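Local coordinates for glycosylation Associate Protein 1 (PDB 6OYC), which probably acts in the accessory Sec system of a streptococcus, supporting the glycosylation and export of a cell-surface glycoprotein together with Gap2 and Gap3, at residues 1-6 with 47-52; 37-42 with 66-71; 277-282 with 298-303. All blocks are in the same frame, centred on the assembly; numbering follows the deposited sequence.

Contact 1. Residues 1-6 with 47-52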
loop_
_atom_site.group_PDB
_atom_site.type_symbol
_atom_site.label_atom_id
_atom_site.label_comp_id
_atom_site.label_asym_id
_atom_site.label_seq_id
_atom_site.Cartn_x
_atom_site.Cartn_y
_atom_site.Cartn_z
ATOM N N MET A 1 -21.442 6.787 14.855
ATOM C CA MET A 1 -20.286 6.849 13.947
ATOM C C MET A 1 -19.331 5.648 14.037
ATOM O O MET A 1 -19.398 4.834 14.965
ATOM C CB MET A 1 -19.500 8.133 14.196
ATOM C CG MET A 1 -18.588 8.078 15.392
ATOM S SD MET A 1 -17.352 9.391 15.318
ATOM C CE MET A 1 -16.771 9.246 13.617
ATOM N N PHE A 2 -18.432 5.548 13.065
ATOM C CA PHE A 2 -17.559 4.387 12.899
ATOM C C PHE A 2 -16.103 4.817 13.003
ATOM O O PHE A 2 -15.652 5.685 12.241
ATOM C CB PHE A 2 -17.808 3.702 11.556
ATOM C CG PHE A 2 -19.177 3.099 11.437
ATOM C CD1 PHE A 2 -19.410 1.793 11.840
ATOM C CD2 PHE A 2 -20.238 3.845 10.937
ATOM C CE1 PHE A 2 -20.678 1.238 11.742
ATOM C CE2 PHE A 2 -21.500 3.297 10.827
ATOM C CZ PHE A 2 -21.725 1.992 11.221
ATOM N N HIS A 3 -15.360 4.176 13.915
ATOM C CA HIS A 3 -13.946 4.457 14.133
ATOM C C HIS A 3 -13.119 3.349 13.487
ATOM O O HIS A 3 -13.190 2.187 13.913
ATOM C CB HIS A 3 -13.643 4.560 15.623
ATOM C CG HIS A 3 -14.605 5.423 16.367
ATOM N ND1 HIS A 3 -14.301 6.710 16.750
ATOM C CD2 HIS A 3 -15.874 5.193 16.782
ATOM C CE1 HIS A 3 -15.337 7.233 17.382
ATOM N NE2 HIS A 3 -16.306 6.336 17.409
ATOM N N PHE A 4 -12.338 3.709 12.463
ATOM C CA PHE A 4 -11.501 2.742 11.761
ATOM C C PHE A 4 -10.107 2.767 12.367
ATOM O O PHE A 4 -9.520 3.841 12.549
ATOM C CB PHE A 4 -11.417 3.050 10.262
ATOM C CG PHE A 4 -12.651 2.666 9.483
ATOM C CD1 PHE A 4 -13.732 3.547 9.381
ATOM C CD2 PHE A 4 -12.727 1.442 8.842
ATOM C CE1 PHE A 4 -14.867 3.202 8.654
ATOM C CE2 PHE A 4 -13.854 1.092 8.120
ATOM C CZ PHE A 4 -14.924 1.970 8.023
ATOM N N ILE A 5 -9.573 1.593 12.684
ATOM C CA ILE A 5 -8.200 1.527 13.170
ATOM C C ILE A 5 -7.393 0.743 12.140
ATOM O O ILE A 5 -7.586 -0.473 12.017
ATOM C CB ILE A 5 -8.112 0.887 14.558
ATOM C CG1 ILE A 5 -8.970 1.693 15.555
ATOM C CG2 ILE A 5 -6.660 0.783 14.989
ATOM C CD1 ILE A 5 -8.831 1.241 16.968
ATOM N N PRO A 6 -6.490 1.390 11.393
ATOM C CA PRO A 6 -5.732 0.700 10.343
ATOM C C PRO A 6 -4.522 -0.033 10.908
ATOM O O PRO A 6 -4.170 0.097 12.080
ATOM C CB PRO A 6 -5.279 1.854 9.431
ATOM C CG PRO A 6 -5.051 2.983 10.396
ATOM C CD PRO A 6 -6.108 2.814 11.501
ATOM N N GLU A 47 -21.016 8.225 8.883
ATOM C CA GLU A 47 -20.046 9.054 9.580
ATOM C C GLU A 47 -18.911 8.166 10.071
ATOM O O GLU A 47 -19.151 7.123 10.682
ATOM C CB GLU A 47 -20.719 9.775 10.749
ATOM C CG GLU A 47 -20.407 11.263 10.854
ATOM C CD GLU A 47 -20.861 12.065 9.637
ATOM O OE1 GLU A 47 -19.994 12.694 8.988
ATOM O OE2 GLU A 47 -22.079 12.080 9.330
ATOM N N SER A 48 -17.673 8.552 9.780
ATOM C CA SER A 48 -16.568 7.705 10.189
ATOM C C SER A 48 -15.314 8.537 10.395
ATOM O O SER A 48 -15.198 9.660 9.903
ATOM C CB SER A 48 -16.313 6.589 9.177
ATOM O OG SER A 48 -16.044 7.131 7.916
ATOM N N ARG A 49 -14.377 7.964 11.141
ATOM C CA ARG A 49 -13.116 8.622 11.423
ATOM C C ARG A 49 -12.021 7.570 11.500
ATOM O O ARG A 49 -12.257 6.434 11.922
ATOM C CB ARG A 49 -13.184 9.428 12.727
ATOM C CG ARG A 49 -11.865 10.023 13.153
ATOM C CD ARG A 49 -12.067 11.305 13.932
ATOM N NE ARG A 49 -12.628 11.030 15.230
ATOM C CZ ARG A 49 -13.732 11.580 15.714
ATOM N NH1 ARG A 49 -14.415 12.476 15.010
ATOM N NH2 ARG A 49 -14.144 11.218 16.922
ATOM N N LEU A 50 -10.822 7.960 11.078
ATOM C CA LEU A 50 -9.651 7.102 11.142
ATOM C C LEU A 50 -8.894 7.360 12.441
ATOM O O LEU A 50 -8.766 8.506 12.875
ATOM C CB LEU A 50 -8.760 7.373 9.931
ATOM C CG LEU A 50 -7.636 6.409 9.568
ATOM C CD1 LEU A 50 -8.157 5.162 8.892
ATOM C CD2 LEU A 50 -6.656 7.158 8.657
ATOM N N VAL A 51 -8.413 6.293 13.071
ATOM C CA VAL A 51 -7.707 6.383 14.348
ATOM C C VAL A 51 -6.339 5.749 14.123
ATOM O O VAL A 51 -6.217 4.515 14.091
ATOM C CB VAL A 51 -8.461 5.689 15.494
ATOM C CG1 VAL A 51 -7.680 5.798 16.787
ATOM C CG2 VAL A 51 -9.895 6.252 15.663
ATOM N N VAL A 52 -5.310 6.585 13.997
ATOM C CA VAL A 52 -3.986 6.159 13.542
ATOM C C VAL A 52 -3.071 6.071 14.750
ATOM O O VAL A 52 -2.833 7.076 15.429
ATOM C CB VAL A 52 -3.416 7.127 12.490
ATOM C CG1 VAL A 52 -1.991 6.719 12.091
ATOM C CG2 VAL A 52 -4.330 7.159 11.273
#

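Contact 2. Residues 37-42 with 66-71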
loop_
_atom_site.group_PDB
_atom_site.type_symbol
_atom_site.label_atom_id
_atom_site.label_comp_id
_atom_site.label_asym_id
_atom_site.label_seq_id
_atom_site.Cartn_x
_atom_site.Cartn_y
_atom_site.Cartn_z
ATOM N N GLN A 37 -12.712 -0.393 2.983
ATOM C CA GLN A 37 -13.892 -0.296 3.835
ATOM C C GLN A 37 -14.269 1.151 4.110
ATOM O O GLN A 37 -15.457 1.482 4.173
ATOM C CB GLN A 37 -13.662 -1.054 5.147
ATOM C CG GLN A 37 -13.667 -2.560 4.931
ATOM C CD GLN A 37 -12.914 -3.334 5.989
ATOM O OE1 GLN A 37 -12.688 -2.842 7.099
ATOM N NE2 GLN A 37 -12.533 -4.565 5.656
ATOM N N MET A 38 -13.286 2.031 4.294
ATOM C CA MET A 38 -13.674 3.412 4.555
ATOM C C MET A 38 -14.303 4.061 3.333
ATOM O O MET A 38 -15.199 4.901 3.474
ATOM C CB MET A 38 -12.485 4.240 5.002
ATOM C CG MET A 38 -12.904 5.653 5.369
ATOM S SD MET A 38 -11.866 6.274 6.687
ATOM C CE MET A 38 -10.490 5.170 6.406
ATOM N N LYS A 39 -13.842 3.690 2.135
ATOM C CA LYS A 39 -14.433 4.216 0.914
ATOM C C LYS A 39 -15.904 3.837 0.817
ATOM O O LYS A 39 -16.751 4.684 0.522
ATOM C CB LYS A 39 -13.664 3.709 -0.312
ATOM C CG LYS A 39 -12.313 4.385 -0.566
ATOM C CD LYS A 39 -12.413 5.531 -1.588
ATOM C CE LYS A 39 -13.035 6.773 -0.965
ATOM N NZ LYS A 39 -12.722 8.051 -1.659
ATOM N N MET A 40 -16.229 2.567 1.077
ATOM C CA MET A 40 -17.606 2.123 0.906
ATOM C C MET A 40 -18.509 2.638 2.017
ATOM O O MET A 40 -19.700 2.879 1.778
ATOM C CB MET A 40 -17.676 0.603 0.819
ATOM C CG MET A 40 -17.134 -0.128 2.001
ATOM S SD MET A 40 -18.020 -1.694 2.164
ATOM C CE MET A 40 -17.081 -2.779 1.121
ATOM N N PHE A 41 -17.975 2.827 3.225
ATOM C CA PHE A 41 -18.771 3.521 4.228
ATOM C C PHE A 41 -19.013 4.965 3.815
ATOM O O PHE A 41 -20.080 5.516 4.103
ATOM C CB PHE A 41 -18.103 3.441 5.602
ATOM C CG PHE A 41 -18.413 2.173 6.331
ATOM C CD1 PHE A 41 -17.979 0.960 5.835
ATOM C CD2 PHE A 41 -19.188 2.183 7.482
ATOM C CE1 PHE A 41 -18.285 -0.216 6.482
ATOM C CE2 PHE A 41 -19.502 1.004 8.136
ATOM C CZ PHE A 41 -19.044 -0.196 7.646
ATOM N N ASP A 42 -18.042 5.576 3.125
ATOM C CA ASP A 42 -18.214 6.925 2.588
ATOM C C ASP A 42 -19.284 6.950 1.502
ATOM O O ASP A 42 -20.219 7.759 1.556
ATOM C CB ASP A 42 -16.885 7.443 2.020
ATOM C CG ASP A 42 -15.974 8.028 3.091
ATOM O OD1 ASP A 42 -16.336 7.939 4.284
ATOM O OD2 ASP A 42 -14.906 8.580 2.739
ATOM N N TYR A 66 -5.617 7.949 -1.559
ATOM C CA TYR A 66 -6.786 7.085 -1.611
ATOM C C TYR A 66 -8.095 7.866 -1.564
ATOM O O TYR A 66 -9.141 7.288 -1.259
ATOM C CB TYR A 66 -6.714 6.055 -0.486
ATOM C CG TYR A 66 -5.473 5.202 -0.610
ATOM C CD1 TYR A 66 -5.435 4.137 -1.506
ATOM C CD2 TYR A 66 -4.318 5.493 0.124
ATOM C CE1 TYR A 66 -4.298 3.366 -1.653
ATOM C CE2 TYR A 66 -3.168 4.721 -0.006
ATOM C CZ TYR A 66 -3.170 3.649 -0.900
ATOM O OH TYR A 66 -2.051 2.854 -1.072
ATOM N N ASP A 67 -8.060 9.165 -1.882
ATOM C CA ASP A 67 -9.256 10.017 -1.841
ATOM C C ASP A 67 -9.905 9.983 -0.456
ATOM O O ASP A 67 -11.132 9.938 -0.324
ATOM C CB ASP A 67 -10.273 9.622 -2.918
ATOM C CG ASP A 67 -9.706 9.697 -4.330
ATOM O OD1 ASP A 67 -8.825 10.543 -4.599
ATOM O OD2 ASP A 67 -10.141 8.891 -5.179
ATOM N N LEU A 68 -9.068 9.972 0.587
ATOM C CA LEU A 68 -9.536 9.947 1.967
ATOM C C LEU A 68 -9.055 11.136 2.785
ATOM O O LEU A 68 -9.330 11.192 3.983
ATOM C CB LEU A 68 -9.102 8.655 2.658
ATOM C CG LEU A 68 -9.802 7.381 2.195
ATOM C CD1 LEU A 68 -9.156 6.186 2.856
ATOM C CD2 LEU A 68 -11.280 7.460 2.528
ATOM N N LEU A 69 -8.352 12.091 2.176
ATOM C CA LEU A 69 -7.825 13.216 2.937
ATOM C C LEU A 69 -8.933 13.986 3.646
ATOM O O LEU A 69 -8.693 14.601 4.681
ATOM C CB LEU A 69 -7.041 14.141 2.019
ATOM C CG LEU A 69 -6.428 15.372 2.683
ATOM C CD1 LEU A 69 -5.433 14.958 3.733
ATOM C CD2 LEU A 69 -5.776 16.275 1.643
ATOM N N GLU A 70 -10.141 13.965 3.106
ATOM C CA GLU A 70 -11.261 14.678 3.691
ATOM C C GLU A 70 -12.021 13.831 4.700
ATOM O O GLU A 70 -13.015 14.297 5.253
ATOM C CB GLU A 70 -12.224 15.146 2.578
ATOM C CG GLU A 70 -11.620 16.181 1.600
ATOM C CD GLU A 70 -10.600 15.567 0.640
ATOM O OE1 GLU A 70 -10.564 14.325 0.489
ATOM O OE2 GLU A 70 -9.807 16.325 0.051
ATOM N N SER A 71 -11.592 12.593 4.937
ATOM C CA SER A 71 -12.424 11.667 5.691
ATOM C C SER A 71 -12.346 11.850 7.198
ATOM O O SER A 71 -13.189 11.287 7.904
ATOM C CB SER A 71 -12.068 10.222 5.335
ATOM O OG SER A 71 -12.909 9.758 4.289
#

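Contact 3. Residues 277-282 with 298-303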
loop_
_atom_site.group_PDB
_atom_site.type_symbol
_atom_site.label_atom_id
_atom_site.label_comp_id
_atom_site.label_asym_id
_atom_site.label_seq_id
_atom_site.Cartn_x
_atom_site.Cartn_y
_atom_site.Cartn_z
ATOM N N ALA A 277 -19.083 -8.683 14.549
ATOM C CA ALA A 277 -19.030 -9.255 13.204
ATOM C C ALA A 277 -17.580 -9.301 12.739
ATOM O O ALA A 277 -16.719 -8.569 13.242
ATOM C CB ALA A 277 -19.884 -8.465 12.203
ATOM N N ILE A 278 -17.317 -10.186 11.775
ATOM C CA ILE A 278 -15.997 -10.333 11.182
ATOM C C ILE A 278 -16.121 -10.121 9.681
ATOM O O ILE A 278 -17.045 -10.648 9.052
ATOM C CB ILE A 278 -15.371 -11.702 11.498
ATOM C CG1 ILE A 278 -15.188 -11.860 13.012
ATOM C CG2 ILE A 278 -14.037 -11.845 10.797
ATOM C CD1 ILE A 278 -15.125 -13.283 13.470
ATOM N N ILE A 279 -15.213 -9.325 9.124
ATOM C CA ILE A 279 -15.067 -9.125 7.686
ATOM C C ILE A 279 -13.791 -9.813 7.230
ATOM O O ILE A 279 -12.755 -9.714 7.906
ATOM C CB ILE A 279 -14.975 -7.631 7.314
ATOM C CG1 ILE A 279 -16.241 -6.865 7.666
ATOM C CG2 ILE A 279 -14.651 -7.477 5.820
ATOM C CD1 ILE A 279 -16.007 -5.365 7.660
ATOM N N CYS A 280 -13.835 -10.465 6.069
ATOM C CA CYS A 280 -12.562 -10.758 5.423
ATOM C C CYS A 280 -12.690 -10.686 3.911
ATOM O O CYS A 280 -13.788 -10.697 3.342
ATOM C CB CYS A 280 -11.984 -12.114 5.835
ATOM S SG CYS A 280 -13.142 -13.400 5.690
ATOM N N ASP A 281 -11.528 -10.592 3.275
ATOM C CA ASP A 281 -11.432 -10.495 1.829
ATOM C C ASP A 281 -11.485 -11.853 1.132
ATOM O O ASP A 281 -11.607 -11.896 -0.095
ATOM C CB ASP A 281 -10.136 -9.766 1.442
ATOM C CG ASP A 281 -8.884 -10.499 1.899
ATOM O OD1 ASP A 281 -8.836 -10.965 3.055
ATOM O OD2 ASP A 281 -7.937 -10.629 1.098
ATOM N N ARG A 282 -11.406 -12.963 1.854
ATOM C CA ARG A 282 -11.296 -14.243 1.168
ATOM C C ARG A 282 -12.376 -15.217 1.621
ATOM O O ARG A 282 -12.729 -15.275 2.805
ATOM C CB ARG A 282 -9.907 -14.841 1.367
ATOM C CG ARG A 282 -8.845 -14.168 0.489
ATOM C CD ARG A 282 -7.570 -14.959 0.538
ATOM N NE ARG A 282 -7.807 -16.308 0.045
ATOM C CZ ARG A 282 -7.520 -16.695 -1.190
ATOM N NH1 ARG A 282 -6.967 -15.829 -2.024
ATOM N NH2 ARG A 282 -7.783 -17.936 -1.584
ATOM N N VAL A 298 -18.667 -11.832 7.209
ATOM C CA VAL A 298 -19.130 -11.243 5.959
ATOM C C VAL A 298 -17.952 -11.107 4.999
ATOM O O VAL A 298 -16.908 -10.534 5.348
ATOM C CB VAL A 298 -19.811 -9.885 6.176
ATOM C CG1 VAL A 298 -20.211 -9.294 4.804
ATOM C CG2 VAL A 298 -21.025 -10.033 7.083
ATOM N N HIS A 299 -18.128 -11.622 3.782
ATOM C CA HIS A 299 -17.091 -11.568 2.764
ATOM C C HIS A 299 -17.151 -10.219 2.062
ATOM O O HIS A 299 -18.215 -9.798 1.592
ATOM C CB HIS A 299 -17.266 -12.723 1.774
ATOM C CG HIS A 299 -16.457 -12.592 0.518
ATOM N ND1 HIS A 299 -15.076 -12.607 0.511
ATOM C CD2 HIS A 299 -16.838 -12.477 -0.777
ATOM C CE1 HIS A 299 -14.644 -12.490 -0.733
ATOM N NE2 HIS A 299 -15.693 -12.412 -1.532
ATOM N N VAL A 300 -16.019 -9.521 2.025
ATOM C CA VAL A 300 -15.921 -8.213 1.387
ATOM C C VAL A 300 -14.757 -8.278 0.408
ATOM O O VAL A 300 -13.593 -8.257 0.823
ATOM C CB VAL A 300 -15.733 -7.076 2.406
ATOM C CG1 VAL A 300 -15.382 -5.759 1.711
ATOM C CG2 VAL A 300 -16.995 -6.898 3.282
ATOM N N SER A 301 -15.060 -8.371 -0.885
ATOM C CA SER A 301 -13.979 -8.396 -1.861
ATOM C C SER A 301 -13.329 -7.013 -1.946
ATOM O O SER A 301 -14.016 -5.987 -1.872
ATOM C CB SER A 301 -14.467 -8.850 -3.238
ATOM O OG SER A 301 -15.788 -8.426 -3.490
ATOM N N PRO A 302 -12.019 -6.951 -2.069
ATOM C CA PRO A 302 -11.281 -5.684 -1.875
ATOM C C PRO A 302 -11.164 -4.818 -3.129
ATOM O O PRO A 302 -10.064 -4.547 -3.605
ATOM C CB PRO A 302 -9.909 -6.182 -1.402
ATOM C CG PRO A 302 -9.751 -7.540 -2.043
ATOM C CD PRO A 302 -11.134 -8.133 -2.097
ATOM N N PHE A 303 -12.301 -4.326 -3.630
ATOM C CA PHE A 303 -12.311 -3.413 -4.773
ATOM C C PHE A 303 -11.562 -2.117 -4.484
ATOM O O PHE A 303 -11.657 -1.553 -3.388
ATOM C CB PHE A 303 -13.744 -3.058 -5.165
ATOM C CG PHE A 303 -14.548 -4.216 -5.641
ATOM C CD1 PHE A 303 -14.327 -4.760 -6.902
ATOM C CD2 PHE A 303 -15.554 -4.756 -4.837
ATOM C CE1 PHE A 303 -15.084 -5.842 -7.347
ATOM C CE2 PHE A 303 -16.317 -5.823 -5.273
ATOM C CZ PHE A 303 -16.083 -6.369 -6.534
#

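Contact 1. Residues 1-6 with 47-52
The sulfur end of Met1 lies over one face of the Arg49 guanidinium. CG of Met1 sits between the backbone N and the carbonyl carbon (chi1 80°). The chain then bends at chi3, which carries CE back to the second strand. CE packs 3.7 Å from CB of Arg49 and also stands above one face of the guanidinium, toward its rim. Met1 SD is 4.0 Å from Arg49 NH2.

His3 and Arg49 run side by side and point the same way, with the imidazole and guanidinium planes 73° apart. Tyr219 OH hydrogen-bonds both His3 ND1 and Arg49 NE, so one hydroxyl ties the pair together. His3 NE2 is held by Asp228.

Phe4 and Ser48 share the other face of the sheet with Phe2 and Leu50. The Phe4 ring turns its edge to Ser48, with CE1 3.7 Å from Ser48 CB in the ring plane. The Phe2 ring edge faces Glu47 O, 3.5 Å from CD2. Leu50 CD1 packs on Phe4 CB and on the ring of Pro6.

Between these two layers of side chains the strands run parallel. Phe2 N donates a hydrogen bond to Glu47 O (2.9 Å), and Arg49 N donates one to Phe2 O. Phe4 N then donates to Arg49 O with an N-H...O angle of 171°, and Val51 N to Phe4 O at 2.7 Å.

Strand 229-233 pairs with the far edge of strand 2-5. Helix 33-43 covers the Phe4 and Leu50 face, where Phe41 meets Phe2 and Phe4 edge-to-face. Helix 208-223 packs on Ile5 and Val51.

Contact 2. Residues 37-42 with 66-71
Met38, Lys39 and Asp42 of helix 33-43 meet Asp67, Leu68 and Ser71 in a helix-to-loop contact. The loop joins helix 59-65 to edge strand 73-75.

Leu68 fills the centre. Its CD2 lies 3.7 Å from CG of Met38, and the two side chains cross at a slant. Met38 CG is anti to the backbone N (chi1 -176°), which turns it to the loop. The end of that side chain doubles back, and its CE touches CD1 of Leu68 at 3.9 Å.

Lys39 runs past Leu68, its CD and CE near Tyr66 O. Its chain bends at chi2 and chi3, and NZ gives a hydrogen bond of 2.8 Å to Asp67 O from above the carbonyl plane. The Asp67 carboxylate makes no salt bridge: Lys39 NZ is 4.4 Å from Asp67 OD2. Asp42 OD2 is 2.8 Å from Ser71 OG, at an angle too poor for a hydrogen bond, and touches Leu68 CD2.

Asp67 has positive phi and is the C-prime residue of a Schellman motif that ends helix 59-65. A type I beta turn, Leu68 to Ser71, follows. One lysine hydrogen bond thus joins helix 33-43 to this helix-ending loop in a Rossmann-like alpha/beta domain.

Contact 3. Residues 277-282 with 298-303
Ile278 gives the first backbone hydrogen bond: its O accepts from Val298 N at 2.7 Å, almost straight at 168°.

Ile279 comes next, the register partner of Val298 and on the same sheet face. Its CG2 is anti to the backbone N and beside the carbonyl carbon. From there it meets CG2 of Val300 at 3.5 Å, the two branched side chains lying at a slant to each other. Its CA also makes a CA-H...O contact with Val298 O. Helix 505-512 packs on this apolar group through Ile510.

Cys280 uses both backbone groups. Its N bonds Val298 O at 3.2 Å, and its O takes the N-H of Val300 at 2.8 Å and 175°. Its side chain is on the other face, with His299, and touches Ala286 of helix 283-292.

At Asp281 the strand has ended. Its O lies in the plane of the His299 ring, at the edge, 3.2 Å from CE1. His299 CG is anti to its backbone N (chi1 167°), and the ring brings CE1 close to Asp281 O. CB of Asp281 packs on Pro302 CD at 4.0 Å, beside an inverse gamma turn centred on that proline. Asp281 OD2 is hydrogen-bonded to Ser257 OG.

Arg282 turns its CB away from the second segment and is the N-cap residue of helix 283-292. A salt bridge joins it to Asp284.

Strand 277-280, helix 283-292 and strand 297-299 form a beta-alpha-beta crossover, the repeating unit of a Rossmann-like sheet, as expected in the GT-B clan.

In the fold
Contacts 1 and 3 belong to one seven-stranded parallel sheet, in the order 73-75, 48-52, 2-5, 229-233, 250-255, 277-280, 297-299. Their centres are about 17 Å apart and their nearest atoms about 7 Å apart. Contact 2 bridges them through helix 33-43, which connects the two strands of contact 1. Its centre is about 10 Å from the centre of contact 1 and about 17 Å from that of contact 3. Met38 CE lies 3.4 Å from Leu50 CD1 of contact 1. Met40 CE lies 3.5 Å from Val300 CG1 of contact 3. Glycerol, probably from crystallisation, is bound at two places: one about 3 Å from the Arg49 side chain, another about 4 Å from that of His299.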